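Local coordinates for sugar kinase, pfkB family (Thermotoga maritima, PDB 2AJR), which probably phosphorylates a phosphosugar such as fructose phosphate with ATP, as a magnesium-binding member of the PfkB carbohydrate kinase family, at residues T18-L23 and S153-P158. Numbering follows the deposited sequence.
Sequences TLNPAL and SGSIPP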
loop_
_atom_site.group_PDB
_atom_site.type_symbol
_atom_site.label_atom_id
_atom_site.label_comp_id
_atom_site.label_asym_id
_atom_site.label_seq_id
_atom_site.Cartn_x
_atom_site.Cartn_y
_atom_site.Cartn_z
ATOM N N THR A 18 -0.407 10.504 19.329
ATOM C CA THR A 18 -0.337 10.379 17.872
ATOM C C THR A 18 -1.772 10.286 17.386
ATOM O O THR A 18 -2.346 9.207 17.315
ATOM C CB THR A 18 0.420 9.096 17.460
ATOM O OG1 THR A 18 1.699 9.067 18.104
ATOM C CG2 THR A 18 0.573 9.013 15.954
ATOM N N LEU A 19 -2.376 11.418 17.082
ATOM C CA LEU A 19 -3.775 11.424 16.731
ATOM C C LEU A 19 -4.019 10.712 15.416
ATOM O O LEU A 19 -5.127 10.215 15.184
ATOM C CB LEU A 19 -4.320 12.851 16.704
ATOM C CG LEU A 19 -4.329 13.537 18.074
ATOM C CD1 LEU A 19 -5.195 14.785 18.039
ATOM C CD2 LEU A 19 -4.811 12.593 19.175
ATOM N N ASN A 20 -2.988 10.646 14.574
ATOM C CA ASN A 20 -3.088 10.032 13.248
ATOM C C ASN A 20 -1.979 8.991 13.006
ATOM O O ASN A 20 -1.095 9.196 12.188
ATOM C CB ASN A 20 -3.050 11.134 12.188
ATOM C CG ASN A 20 -3.685 10.707 10.849
ATOM O OD1 ASN A 20 -4.257 9.624 10.732
ATOM N ND2 ASN A 20 -3.578 11.577 9.834
ATOM N N PRO A 21 -2.042 7.850 13.695
ATOM C CA PRO A 21 -1.016 6.830 13.515
ATOM C C PRO A 21 -1.006 6.244 12.129
ATOM O O PRO A 21 -1.984 6.380 11.400
ATOM C CB PRO A 21 -1.447 5.718 14.476
ATOM C CG PRO A 21 -2.404 6.350 15.406
ATOM C CD PRO A 21 -3.093 7.400 14.621
ATOM N N ALA A 22 0.078 5.558 11.772
ATOM C CA ALA A 22 0.129 4.874 10.484
ATOM C C ALA A 22 0.918 3.579 10.577
ATOM O O ALA A 22 1.784 3.445 11.424
ATOM C CB ALA A 22 0.714 5.788 9.430
ATOM N N LEU A 23 0.577 2.617 9.728
ATOM C CA LEU A 23 1.478 1.530 9.385
ATOM C C LEU A 23 2.336 1.988 8.216
ATOM O O LEU A 23 1.821 2.373 7.181
ATOM C CB LEU A 23 0.693 0.293 8.970
ATOM C CG LEU A 23 0.053 -0.429 10.140
ATOM C CD1 LEU A 23 -1.029 -1.365 9.651
ATOM C CD2 LEU A 23 1.130 -1.177 10.898
ATOM N N SER A 153 2.774 15.132 18.640
ATOM C CA SER A 153 3.353 15.359 17.326
ATOM C C SER A 153 2.585 14.702 16.192
ATOM O O SER A 153 1.840 13.742 16.392
ATOM C CB SER A 153 4.827 14.950 17.313
ATOM O OG SER A 153 4.961 13.580 17.582
ATOM N N GLY A 154 2.753 15.279 15.004
ATOM C CA GLY A 154 2.190 14.737 13.789
ATOM C C GLY A 154 0.810 15.277 13.495
ATOM O O GLY A 154 0.262 16.075 14.240
ATOM N N SER A 155 0.238 14.777 12.417
ATOM C CA SER A 155 -1.023 15.268 11.920
ATOM C C SER A 155 -2.240 14.855 12.751
ATOM O O SER A 155 -2.176 13.972 13.593
ATOM C CB SER A 155 -1.215 14.762 10.486
ATOM O OG SER A 155 -1.260 13.332 10.457
ATOM N N ILE A 156 -3.349 15.515 12.424
ATOM C CA ILE A 156 -4.684 15.308 12.968
ATOM C C ILE A 156 -5.429 14.497 11.917
ATOM O O ILE A 156 -5.244 14.739 10.733
ATOM C CB ILE A 156 -5.403 16.694 13.111
ATOM C CG1 ILE A 156 -4.794 17.504 14.245
ATOM C CG2 ILE A 156 -6.885 16.555 13.356
ATOM C CD1 ILE A 156 -4.278 16.642 15.373
ATOM N N PRO A 157 -6.262 13.528 12.330
ATOM C CA PRO A 157 -7.091 12.871 11.331
ATOM C C PRO A 157 -8.293 13.745 10.979
ATOM O O PRO A 157 -8.638 14.634 11.746
ATOM C CB PRO A 157 -7.543 11.593 12.043
ATOM C CG PRO A 157 -7.608 11.978 13.471
ATOM C CD PRO A 157 -6.493 12.974 13.678
ATOM N N PRO A 158 -8.898 13.527 9.802
ATOM C CA PRO A 158 -10.080 14.272 9.386
ATOM C C PRO A 158 -11.222 14.188 10.394
ATOM O O PRO A 158 -11.428 13.148 11.016
ATOM C CB PRO A 158 -10.500 13.596 8.065
ATOM C CG PRO A 158 -9.348 12.878 7.594
ATOM C CD PRO A 158 -8.444 12.588 8.762
#
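Asn20 CG stands anti to its own backbone N (chi1 -157°), which carries the carboxamide over to Ser155, whose OG is turned between its backbone N and carbonyl carbon (chi1 62°), a position that brings the hydroxyl to the amide nitrogen of Asn20. The two groups meet in one hydrogen bond, Asn20 ND2 to Ser155 OG at 3.0 Å, bent at the hydrogen (144°), with the hydroxyl tilted out of the amide plane. ND2 also donates to the carbonyl O of Pro124, so one amide nitrogen ties the 18-23 segment to two separate loops. The Asn20 and Pro157 side chains run past one another with opposed directions, Asn20 OD1 lying 4.0 Å from Pro157 CB. An alanine in place of Asn20 would probably leave Ser155 OG and the Pro124 carbonyl without this shared donor and open a gap beside the Pro157 ring. Leu19 supplies the apolar half. Its side chain runs alongside that of Ile156, pointing the same way, and the tips meet at CD1 of Leu19 and CD1 of Ile156, 3.4 Å apart. The Pro157 ring fits against the base of the leucine, with Pro157 CD 3.7 Å from Leu19 CB and 3.4 Å from Leu19 O. Toward strand 149-153 the contact thins to Thr18 CA and Ser153 O, 4.3 Å apart. Both segments leave the C-terminal ends of neighbouring parallel strands, 14-18 and 149-153, of the large sheet in this ribokinase-like fold. The first crosses directly into strand 22-28 of the smaller four-stranded sheet; just before that strand, Arg105 of strand 105-112 hydrogen-bonds Asn20 O. The second leads on to helix 164-174. Helix 53-63 packs against Thr18, Pro21 and Ser153, while Val128, in the loop before helix 130-144, touches Pro157.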